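Local structure of dihydrodipicolinate reductase N-terminus domain-containing protein (Mycobacterium smegmatis, 6IAQ) at residues G16-I21 with T304-Q309; I77-V82 with N312-V317; A213-T218 with P264-E269. The protein is a native amine dehydrogenase that binds NADP and probably catalyses the asymmetric reductive amination of ketones to chiral amines. All blocks are in the same frame, centred on the assembly; numbering follows the deposited sequence.

Contact 1: residues G16-I21 with T304-Q309. With NAP (NADP nicotinamide-adenine-dinucleotide phosphate), chain F.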
loop_
_atom_site.group_PDB
_atom_site.type_symbol
_atom_site.label_atom_id
_atom_site.label_comp_id
_atom_site.label_asym_id
_atom_site.label_seq_id
_atom_site.Cartn_x
_atom_site.Cartn_y
_atom_site.Cartn_z
ATOM N N GLY A 16 -6.424 28.175 5.844
ATOM C CA GLY A 16 -7.170 27.733 7.029
ATOM C C GLY A 16 -6.382 26.723 7.810
ATOM O O GLY A 16 -5.125 26.741 7.739
ATOM N N ALA A 17 -7.064 25.846 8.535
ATOM C CA ALA A 17 -6.390 24.869 9.427
ATOM C C ALA A 17 -5.410 24.012 8.598
ATOM O O ALA A 17 -4.237 23.833 9.029
ATOM C CB ALA A 17 -7.422 24.015 10.124
ATOM N N MET A 18 -5.842 23.496 7.451
ATOM C CA MET A 18 -4.996 22.546 6.674
ATOM C C MET A 18 -3.891 23.309 5.918
ATOM O O MET A 18 -2.717 22.920 6.050
ATOM C CB MET A 18 -5.816 21.674 5.716
ATOM C CG MET A 18 -6.751 20.679 6.458
ATOM S SD MET A 18 -5.905 19.644 7.666
ATOM C CE MET A 18 -6.070 20.572 9.191
ATOM N N ASN A 19 -4.207 24.371 5.191
ATOM C CA ASN A 19 -3.165 25.079 4.386
ATOM C C ASN A 19 -2.142 25.745 5.298
ATOM O O ASN A 19 -1.002 25.921 4.837
ATOM C CB ASN A 19 -3.722 25.998 3.308
ATOM C CG ASN A 19 -3.763 25.310 1.963
ATOM O OD1 ASN A 19 -3.242 24.197 1.829
ATOM N ND2 ASN A 19 -4.377 25.940 0.966
ATOM N N SER A 20 -2.474 26.036 6.556
ATOM C CA SER A 20 -1.469 26.551 7.508
ATOM C C SER A 20 -0.386 25.486 7.700
ATOM O O SER A 20 0.796 25.833 7.664
ATOM C CB SER A 20 -2.085 26.988 8.811
ATOM O OG SER A 20 -2.993 28.071 8.571
ATOM N N ILE A 21 -0.776 24.222 7.856
ATOM C CA ILE A 21 0.191 23.097 8.048
ATOM C C ILE A 21 0.929 22.889 6.720
ATOM O O ILE A 21 2.170 22.730 6.723
ATOM C CB ILE A 21 -0.535 21.819 8.516
ATOM C CG1 ILE A 21 -1.273 22.046 9.835
ATOM C CG2 ILE A 21 0.446 20.663 8.623
ATOM C CD1 ILE A 21 -2.245 20.941 10.223
ATOM N N THR A 304 -2.219 15.095 10.075
ATOM C CA THR A 304 -0.878 15.301 9.501
ATOM C C THR A 304 -0.849 14.691 8.099
ATOM O O THR A 304 -0.302 15.372 7.200
ATOM C CB THR A 304 0.239 14.751 10.386
ATOM O OG1 THR A 304 0.091 15.265 11.704
ATOM C CG2 THR A 304 1.614 15.095 9.854
ATOM N N THR A 305 -1.377 13.477 7.902
ATOM C CA THR A 305 -1.244 12.751 6.610
ATOM C C THR A 305 -2.231 13.331 5.584
ATOM O O THR A 305 -2.042 13.090 4.370
ATOM C CB THR A 305 -1.374 11.231 6.759
ATOM O OG1 THR A 305 -2.679 10.903 7.251
ATOM C CG2 THR A 305 -0.307 10.636 7.660
ATOM N N THR A 306 -3.243 14.087 5.992
ATOM C CA THR A 306 -4.014 14.900 5.024
ATOM C C THR A 306 -3.023 15.808 4.278
ATOM O O THR A 306 -3.019 15.864 3.023
ATOM C CB THR A 306 -5.084 15.741 5.719
ATOM O OG1 THR A 306 -6.111 14.899 6.217
ATOM C CG2 THR A 306 -5.681 16.786 4.807
ATOM N N CYS A 307 -2.167 16.470 5.033
ATOM C CA CYS A 307 -1.285 17.572 4.542
ATOM C C CYS A 307 -0.062 16.969 3.838
ATOM O O CYS A 307 0.257 17.427 2.733
ATOM C CB CYS A 307 -0.927 18.471 5.715
ATOM S SG CYS A 307 -2.417 19.255 6.385
ATOM N N THR A 308 0.568 15.940 4.422
ATOM C CA THR A 308 1.758 15.272 3.819
ATOM C C THR A 308 1.371 14.664 2.481
ATOM O O THR A 308 2.173 14.750 1.555
ATOM C CB THR A 308 2.365 14.167 4.687
ATOM O OG1 THR A 308 1.376 13.139 4.877
ATOM C CG2 THR A 308 2.898 14.734 5.978
ATOM N N GLN A 309 0.174 14.094 2.356
ATOM C CA GLN A 309 -0.191 13.436 1.085
ATOM C C GLN A 309 -0.378 14.482 -0.011
ATOM O O GLN A 309 0.151 14.260 -1.116
ATOM C CB GLN A 309 -1.366 12.500 1.293
ATOM C CG GLN A 309 -0.943 11.251 2.063
ATOM C CD GLN A 309 -2.108 10.326 2.247
ATOM O OE1 GLN A 309 -2.394 9.496 1.396
ATOM N NE2 GLN A 309 -2.798 10.486 3.355
HETATM P PA NAP F . -10.897 25.858 7.313
HETATM O O1A NAP F . -9.926 26.020 8.386
HETATM O O2A NAP F . -12.379 26.326 7.412
HETATM O O5B NAP F . -10.224 26.544 5.992
HETATM C C5B NAP F . -10.975 26.860 4.811
HETATM C C4B NAP F . -10.318 28.061 4.144
HETATM O O4B NAP F . -10.966 28.392 2.918
HETATM C C3B NAP F . -10.316 29.360 4.993
HETATM O O3B NAP F . -8.937 29.801 4.974
HETATM C C2B NAP F . -11.174 30.374 4.241
HETATM O O2B NAP F . -10.642 31.718 4.255
HETATM C C1B NAP F . -10.969 29.855 2.852
HETATM N N9A NAP F . -11.970 30.200 1.844
HETATM C C8A NAP F . -13.293 29.946 1.828
HETATM N N7A NAP F . -13.790 30.368 0.659
HETATM C C5A NAP F . -12.753 30.810 -0.091
HETATM C C6A NAP F . -12.537 31.372 -1.449
HETATM N N6A NAP F . -13.553 31.553 -2.282
HETATM N N1A NAP F . -11.300 31.706 -1.813
HETATM C C2A NAP F . -10.220 31.539 -1.022
HETATM N N3A NAP F . -10.313 31.032 0.228
HETATM C C4A NAP F . -11.551 30.705 0.697
HETATM O O3 NAP F . -11.035 24.285 6.854
HETATM P PN NAP F . -9.782 23.204 6.751
HETATM O O1N NAP F . -9.700 22.297 7.940
HETATM O O2N NAP F . -8.531 23.885 6.318
HETATM O O5D NAP F . -10.491 22.426 5.547
HETATM C C5D NAP F . -10.655 22.918 4.211
HETATM C C4D NAP F . -11.320 21.948 3.274
HETATM O O4D NAP F . -10.427 20.797 3.117
HETATM C C3D NAP F . -12.654 21.498 3.799
HETATM O O3D NAP F . -13.643 21.424 2.788
HETATM C C2D NAP F . -12.346 20.097 4.344
HETATM O O2D NAP F . -13.542 19.306 4.356
HETATM C C1D NAP F . -11.216 19.639 3.377
HETATM N N1N NAP F . -10.365 18.597 3.979
HETATM C C2N NAP F . -10.154 17.498 3.280
HETATM C C3N NAP F . -9.410 16.469 3.837
HETATM C C7N NAP F . -9.100 15.212 3.053
HETATM O O7N NAP F . -8.575 14.299 3.688
HETATM N N7N NAP F . -9.350 15.125 1.734
HETATM C C4N NAP F . -8.887 16.626 5.120
HETATM C C5N NAP F . -9.118 17.796 5.837
HETATM C C6N NAP F . -9.866 18.767 5.217
HETATM P P2B NAP F . -10.480 32.561 5.602
HETATM O O1X NAP F . -9.403 31.925 6.433
HETATM O O2X NAP F . -9.897 33.896 5.143
HETATM O O3X NAP F . -11.932 32.523 6.088
#
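The side chain of C307 lies against M18 and I21, one turn apart on the neighbouring helix. Its sulfur does most of the touching. SG sits 3.7 Å from M18 SD, a plain sulfur-to-sulfur packing contact. On its I21 side, SG meets CB of I21 at 3.8 Å. The CG2 branch of I21 also packs on C307 CB. M18 is bent at chi2 (-54°) and chi3, which brings SD round to the other helix. There SD also reaches T306 CG2 at 4.0 Å, with the two side chains crossing at about a right angle. No hydrogen bond joins the segments. The short helix axes pass 9.4 Å apart at a crossing angle of -59°.

T306 faces the nicotinamide with both branches. CG2 is the nearer, 3.2 Å from NAP C4N, the nicotinamide carbon that exchanges hydride in NADP chemistry. Its hydroxyl is hydrogen-bonded to T302 O, one turn earlier in the helix. The start of helix 17-28 grips the pyrophosphate. A17 N donates to NAP O1A and M18 N to NAP O2N, each over 2.9 Å and nearly straight. At the N-cap, G16 O takes S20 N and S20 OG from opposite faces of its plane. A helix N-terminus set against the dinucleotide pyrophosphate is typical of the Rossmann fold, here with helix 302-312 placed beside the nicotinamide.

Contact 2: residues I77-V82 with N312-V317. With NAP (NADP nicotinamide-adenine-dinucleotide phosphate), chain F.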
loop_
_atom_site.group_PDB
_atom_site.type_symbol
_atom_site.label_atom_id
_atom_site.label_comp_id
_atom_site.label_asym_id
_atom_site.label_seq_id
_atom_site.Cartn_x
_atom_site.Cartn_y
_atom_site.Cartn_z
ATOM N N ILE A 77 1.773 25.374 -9.510
ATOM C CA ILE A 77 0.779 24.582 -8.726
ATOM C C ILE A 77 0.007 25.521 -7.784
ATOM O O ILE A 77 0.644 26.361 -7.070
ATOM C CB ILE A 77 1.455 23.416 -7.959
ATOM C CG1 ILE A 77 0.438 22.442 -7.348
ATOM C CG2 ILE A 77 2.405 23.951 -6.903
ATOM C CD1 ILE A 77 -0.110 21.443 -8.288
ATOM N N ALA A 78 -1.305 25.333 -7.768
ATOM C CA ALA A 78 -2.221 25.863 -6.734
ATOM C C ALA A 78 -2.538 24.722 -5.764
ATOM O O ALA A 78 -2.929 23.639 -6.218
ATOM C CB ALA A 78 -3.486 26.376 -7.375
ATOM N N VAL A 79 -2.323 24.967 -4.480
ATOM C CA VAL A 79 -2.488 23.982 -3.374
ATOM C C VAL A 79 -3.756 24.395 -2.604
ATOM O O VAL A 79 -3.714 25.419 -1.944
ATOM C CB VAL A 79 -1.229 23.959 -2.505
ATOM C CG1 VAL A 79 -1.341 22.921 -1.419
ATOM C CG2 VAL A 79 0.029 23.733 -3.357
ATOM N N ILE A 80 -4.867 23.708 -2.839
ATOM C CA ILE A 80 -6.219 24.185 -2.461
ATOM C C ILE A 80 -6.696 23.427 -1.215
ATOM O O ILE A 80 -6.823 22.184 -1.254
ATOM C CB ILE A 80 -7.208 24.025 -3.611
ATOM C CG1 ILE A 80 -6.667 24.661 -4.905
ATOM C CG2 ILE A 80 -8.558 24.620 -3.216
ATOM C CD1 ILE A 80 -7.563 24.437 -6.097
ATOM N N ALA A 81 -7.007 24.176 -0.163
ATOM C CA ALA A 81 -7.703 23.648 1.031
ATOM C C ALA A 81 -8.825 24.632 1.383
ATOM O O ALA A 81 -8.611 25.457 2.334
ATOM C CB ALA A 81 -6.722 23.452 2.133
ATOM N N VAL A 82 -9.936 24.580 0.653
ATOM C CA VAL A 82 -11.040 25.555 0.921
ATOM C C VAL A 82 -12.361 24.835 1.166
ATOM O O VAL A 82 -12.934 25.151 2.202
ATOM C CB VAL A 82 -11.142 26.747 -0.067
ATOM C CG1 VAL A 82 -9.889 26.985 -0.875
ATOM C CG2 VAL A 82 -12.410 26.775 -0.894
ATOM N N ASN A 312 3.200 15.711 -0.894
ATOM C CA ASN A 312 4.047 14.668 -1.535
ATOM C C ASN A 312 3.454 14.368 -2.916
ATOM O O ASN A 312 4.209 13.846 -3.771
ATOM C CB ASN A 312 4.207 13.432 -0.647
ATOM C CG ASN A 312 4.962 13.703 0.647
ATOM O OD1 ASN A 312 5.630 14.731 0.792
ATOM N ND2 ASN A 312 4.861 12.789 1.609
ATOM N N ARG A 313 2.193 14.747 -3.174
ATOM C CA ARG A 313 1.573 14.578 -4.515
ATOM C C ARG A 313 1.993 15.690 -5.503
ATOM O O ARG A 313 1.786 15.514 -6.713
ATOM C CB ARG A 313 0.045 14.544 -4.439
ATOM C CG ARG A 313 -0.585 13.204 -4.087
ATOM C CD ARG A 313 -0.111 12.088 -4.991
ATOM N NE ARG A 313 -0.811 10.838 -4.769
ATOM C CZ ARG A 313 -0.445 9.670 -5.310
ATOM N NH1 ARG A 313 0.623 9.581 -6.116
ATOM N NH2 ARG A 313 -1.157 8.592 -5.046
ATOM N N ILE A 314 2.545 16.805 -5.055
ATOM C CA ILE A 314 2.721 17.993 -5.946
ATOM C C ILE A 314 3.602 17.618 -7.143
ATOM O O ILE A 314 3.236 17.930 -8.279
ATOM C CB ILE A 314 3.222 19.228 -5.174
ATOM C CG1 ILE A 314 2.088 19.846 -4.344
ATOM C CG2 ILE A 314 3.834 20.256 -6.125
ATOM C CD1 ILE A 314 2.572 20.801 -3.297
ATOM N N PRO A 315 4.765 16.946 -6.985
ATOM C CA PRO A 315 5.571 16.576 -8.156
ATOM C C PRO A 315 4.818 15.652 -9.124
ATOM O O PRO A 315 5.013 15.785 -10.330
ATOM C CB PRO A 315 6.810 15.871 -7.596
ATOM C CG PRO A 315 6.896 16.364 -6.160
ATOM C CD PRO A 315 5.467 16.663 -5.734
ATOM N N ASP A 316 3.989 14.746 -8.587
ATOM C CA ASP A 316 3.199 13.786 -9.387
ATOM C C ASP A 316 2.220 14.566 -10.232
ATOM O O ASP A 316 2.093 14.234 -11.405
ATOM C CB ASP A 316 2.476 12.752 -8.523
ATOM C CG ASP A 316 3.397 11.872 -7.694
ATOM O OD1 ASP A 316 4.616 11.808 -8.043
ATOM O OD2 ASP A 316 2.899 11.282 -6.704
ATOM N N VAL A 317 1.559 15.579 -9.647
ATOM C CA VAL A 317 0.442 16.297 -10.317
ATOM C C VAL A 317 1.062 17.203 -11.391
ATOM O O VAL A 317 0.527 17.239 -12.498
ATOM C CB VAL A 317 -0.435 17.041 -9.286
ATOM C CG1 VAL A 317 -1.365 18.048 -9.931
ATOM C CG2 VAL A 317 -1.249 16.043 -8.455
HETATM P PA NAP F . -10.897 25.858 7.313
HETATM O O1A NAP F . -9.926 26.020 8.386
HETATM O O2A NAP F . -12.379 26.326 7.412
HETATM O O5B NAP F . -10.224 26.544 5.992
HETATM C C5B NAP F . -10.975 26.860 4.811
HETATM C C4B NAP F . -10.318 28.061 4.144
HETATM O O4B NAP F . -10.966 28.392 2.918
HETATM C C3B NAP F . -10.316 29.360 4.993
HETATM O O3B NAP F . -8.937 29.801 4.974
HETATM C C2B NAP F . -11.174 30.374 4.241
HETATM O O2B NAP F . -10.642 31.718 4.255
HETATM C C1B NAP F . -10.969 29.855 2.852
HETATM N N9A NAP F . -11.970 30.200 1.844
HETATM C C8A NAP F . -13.293 29.946 1.828
HETATM N N7A NAP F . -13.790 30.368 0.659
HETATM C C5A NAP F . -12.753 30.810 -0.091
HETATM C C6A NAP F . -12.537 31.372 -1.449
HETATM N N6A NAP F . -13.553 31.553 -2.282
HETATM N N1A NAP F . -11.300 31.706 -1.813
HETATM C C2A NAP F . -10.220 31.539 -1.022
HETATM N N3A NAP F . -10.313 31.032 0.228
HETATM C C4A NAP F . -11.551 30.705 0.697
HETATM O O3 NAP F . -11.035 24.285 6.854
HETATM P PN NAP F . -9.782 23.204 6.751
HETATM O O1N NAP F . -9.700 22.297 7.940
HETATM O O2N NAP F . -8.531 23.885 6.318
HETATM O O5D NAP F . -10.491 22.426 5.547
HETATM C C5D NAP F . -10.655 22.918 4.211
HETATM C C4D NAP F . -11.320 21.948 3.274
HETATM O O4D NAP F . -10.427 20.797 3.117
HETATM C C3D NAP F . -12.654 21.498 3.799
HETATM O O3D NAP F . -13.643 21.424 2.788
HETATM C C2D NAP F . -12.346 20.097 4.344
HETATM O O2D NAP F . -13.542 19.306 4.356
HETATM C C1D NAP F . -11.216 19.639 3.377
HETATM N N1N NAP F . -10.365 18.597 3.979
HETATM C C2N NAP F . -10.154 17.498 3.280
HETATM C C3N NAP F . -9.410 16.469 3.837
HETATM C C7N NAP F . -9.100 15.212 3.053
HETATM O O7N NAP F . -8.575 14.299 3.688
HETATM N N7N NAP F . -9.350 15.125 1.734
HETATM C C4N NAP F . -8.887 16.626 5.120
HETATM C C5N NAP F . -9.118 17.796 5.837
HETATM C C6N NAP F . -9.866 18.767 5.217
HETATM P P2B NAP F . -10.480 32.561 5.602
HETATM O O1X NAP F . -9.403 31.925 6.433
HETATM O O2X NAP F . -9.897 33.896 5.143
HETATM O O3X NAP F . -11.932 32.523 6.088
#
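Strand 77-80 belongs to the parallel sheet of the Rossmann-type nucleotide-binding domain, between strands 9-13 and 102-105. Helix 314-319 packs on one face of it through I77, V79, I314 and V317. The two isoleucines cross obliquely, with I77 CG2 4.0 Å from I314 CG2. I77 divides its branches between two partners. CG1 stands anti to the backbone N (chi1 -170°), and CD1 beyond it reaches V317 CG1 at 4.0 Å, the side chains crossing at about a right angle. I314 sends its longer branch the other way along the strand, and CD1 meets V79 CG2 at 3.9 Å. L26 and V22 of helix 17-28 adjoin I314 and V79.

Past the strand end, the chain reaches the cofactor. V82 CB lies 3.4 Å from NAP O4B in the adenosine ribose. On the helix segment, R313 NH1 forms a salt bridge with D316 OD2 over 2.9 Å, on the anti side but tilted 31° out of the carboxylate plane. R313 NE pairs with D142, and D316 OD1 with R336. The charges are thus paired among themselves, while the interface between strand and helix is wholly aliphatic. It holds by close packing of branched side chains, without a directional bond across it.

Contact 3: residues A213-T218 with P264-E269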
loop_
_atom_site.group_PDB
_atom_site.type_symbol
_atom_site.label_atom_id
_atom_site.label_comp_id
_atom_site.label_asym_id
_atom_site.label_seq_id
_atom_site.Cartn_x
_atom_site.Cartn_y
_atom_site.Cartn_z
ATOM N N ALA A 213 -13.836 1.393 -9.547
ATOM C CA ALA A 213 -13.261 1.769 -10.856
ATOM C C ALA A 213 -11.841 1.203 -10.965
ATOM O O ALA A 213 -11.497 0.642 -12.036
ATOM C CB ALA A 213 -13.277 3.269 -11.027
ATOM N N ASP A 214 -11.028 1.332 -9.909
ATOM C CA ASP A 214 -9.635 0.808 -9.939
ATOM C C ASP A 214 -9.654 -0.719 -10.153
ATOM O O ASP A 214 -8.760 -1.247 -10.808
ATOM C CB ASP A 214 -8.849 1.176 -8.682
ATOM C CG ASP A 214 -7.443 0.616 -8.704
ATOM O OD1 ASP A 214 -6.590 1.163 -9.429
ATOM O OD2 ASP A 214 -7.237 -0.393 -8.034
ATOM N N THR A 215 -10.627 -1.419 -9.596
ATOM C CA THR A 215 -10.680 -2.897 -9.688
ATOM C C THR A 215 -11.249 -3.300 -11.057
ATOM O O THR A 215 -11.132 -4.478 -11.415
ATOM C CB THR A 215 -11.448 -3.497 -8.507
ATOM O OG1 THR A 215 -10.942 -2.872 -7.312
ATOM C CG2 THR A 215 -11.271 -5.001 -8.426
ATOM N N GLY A 216 -11.844 -2.356 -11.787
ATOM C CA GLY A 216 -12.421 -2.586 -13.128
ATOM C C GLY A 216 -13.736 -3.331 -13.032
ATOM O O GLY A 216 -14.017 -4.116 -13.947
ATOM N N LEU A 217 -14.523 -3.114 -11.977
ATOM C CA LEU A 217 -15.802 -3.850 -11.753
ATOM C C LEU A 217 -16.988 -2.978 -12.173
ATOM O O LEU A 217 -16.773 -1.796 -12.500
ATOM C CB LEU A 217 -15.935 -4.255 -10.285
ATOM C CG LEU A 217 -14.743 -5.021 -9.693
ATOM C CD1 LEU A 217 -14.960 -5.317 -8.216
ATOM C CD2 LEU A 217 -14.509 -6.321 -10.446
ATOM N N THR A 218 -18.197 -3.552 -12.135
ATOM C CA THR A 218 -19.449 -2.952 -12.663
ATOM C C THR A 218 -20.432 -2.783 -11.520
ATOM O O THR A 218 -20.779 -3.801 -10.882
ATOM C CB THR A 218 -20.112 -3.830 -13.739
ATOM O OG1 THR A 218 -19.088 -4.324 -14.599
ATOM C CG2 THR A 218 -21.146 -3.077 -14.546
ATOM N N PRO A 264 -17.814 -9.090 -5.781
ATOM C CA PRO A 264 -17.326 -8.293 -4.648
ATOM C C PRO A 264 -18.303 -7.184 -4.242
ATOM O O PRO A 264 -18.880 -6.504 -5.093
ATOM C CB PRO A 264 -16.006 -7.709 -5.159
ATOM C CG PRO A 264 -15.541 -8.712 -6.179
ATOM C CD PRO A 264 -16.808 -9.211 -6.845
ATOM N N VAL A 265 -18.477 -7.049 -2.936
ATOM C CA VAL A 265 -19.265 -5.978 -2.277
ATOM C C VAL A 265 -18.290 -5.101 -1.499
ATOM O O VAL A 265 -17.394 -5.651 -0.811
ATOM C CB VAL A 265 -20.324 -6.588 -1.352
ATOM C CG1 VAL A 265 -21.058 -5.519 -0.566
ATOM C CG2 VAL A 265 -21.286 -7.484 -2.136
ATOM N N PHE A 266 -18.477 -3.789 -1.587
ATOM C CA PHE A 266 -17.675 -2.785 -0.858
ATOM C C PHE A 266 -18.572 -2.064 0.130
ATOM O O PHE A 266 -19.691 -1.640 -0.262
ATOM C CB PHE A 266 -17.058 -1.800 -1.841
ATOM C CG PHE A 266 -16.135 -2.437 -2.833
ATOM C CD1 PHE A 266 -16.636 -3.081 -3.950
ATOM C CD2 PHE A 266 -14.768 -2.409 -2.634
ATOM C CE1 PHE A 266 -15.782 -3.690 -4.848
ATOM C CE2 PHE A 266 -13.919 -2.997 -3.554
ATOM C CZ PHE A 266 -14.427 -3.615 -4.673
ATOM N N GLU A 267 -18.084 -1.888 1.353
ATOM C CA GLU A 267 -18.839 -1.191 2.419
ATOM C C GLU A 267 -17.874 -0.336 3.235
ATOM O O GLU A 267 -16.784 -0.818 3.588
ATOM C CB GLU A 267 -19.607 -2.193 3.280
ATOM C CG GLU A 267 -20.629 -1.528 4.174
ATOM C CD GLU A 267 -21.666 -2.451 4.792
ATOM O OE1 GLU A 267 -22.638 -2.820 4.103
ATOM O OE2 GLU A 267 -21.494 -2.804 5.948
ATOM N N PHE A 268 -18.271 0.898 3.536
ATOM C CA PHE A 268 -17.414 1.866 4.264
ATOM C C PHE A 268 -18.263 2.687 5.226
ATOM O O PHE A 268 -19.185 3.401 4.800
ATOM C CB PHE A 268 -16.636 2.712 3.249
ATOM C CG PHE A 268 -15.740 3.752 3.870
ATOM C CD1 PHE A 268 -14.754 3.384 4.777
ATOM C CD2 PHE A 268 -15.813 5.076 3.480
ATOM C CE1 PHE A 268 -13.911 4.329 5.336
ATOM C CE2 PHE A 268 -14.985 6.029 4.049
ATOM C CZ PHE A 268 -14.025 5.656 4.964
ATOM N N GLU A 269 -17.936 2.601 6.506
ATOM C CA GLU A 269 -18.584 3.393 7.565
ATOM C C GLU A 269 -17.571 4.425 8.062
ATOM O O GLU A 269 -16.416 4.037 8.410
ATOM C CB GLU A 269 -19.050 2.468 8.683
ATOM C CG GLU A 269 -19.570 3.196 9.895
ATOM C CD GLU A 269 -20.020 2.261 11.003
ATOM O OE1 GLU A 269 -19.253 1.391 11.372
ATOM O OE2 GLU A 269 -21.153 2.390 11.458
#
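A213 and D214 lie in the last turn of helix 203-215, which packs on the mixed sheet of the C-terminal domain and ends in a Schellman motif. A213 O accepts G216 N over 3.0 Å. D214 faces the other subunit, where its carboxylate forms salt bridges with R332 and R334 of that neighbouring chain. T215 makes the first contact with strand 265-273. Its OG1 comes obliquely to the F266 ring, 4.4 Å from CZ, but its hydrogen bond is to L211 O within its own helix. Y335 of the second subunit also packs on T215.

G216 takes a positive phi of 75° and lets the chain leave the helix. L217 follows and carries most of the contact. CG lies beside the backbone N (chi1 -53°), and the extended side chain projects to the strand. CD1 is the atom that touches. L217 CD1 packs on the pyrrolidine ring of P264, 4.0 Å from P264 CG. T218 then leads into strand 219-230, with its hydroxyl bonded to E262.

P264, just before the strand, and F266, two residues on, both point toward this segment. The F266 side chain also touches L208, L211 and V212 of helix 203-215. L217 and F266 cross at about a right angle. The methyl CD1 of L217 meets the ring at its edge, in the ring plane, 3.8 Å from F266 CE1.

How the contacts relate
Contacts 1 and 2 adjoin, with centres 11 Å apart. N19 of contact 1 joins them: its ND2 lies 3.0 Å from V79 O of contact 2, a probable hydrogen bond. M18 CB also packs on A81 CB at 4.1 Å. Both contacts touch NADP, contact 1 at the pyrophosphate and nicotinamide, contact 2 at the adenosine ribose. Helices 302-312 and 314-319 follow each other in the chain, so one late region packs on two early elements of the Rossmann-type domain. Contact 3 stands apart in the C-terminal domain, its centre about 28 Å from that of contact 1 and 27 Å from that of contact 2. It touches neither. All three contacts have residues that meet the second subunit.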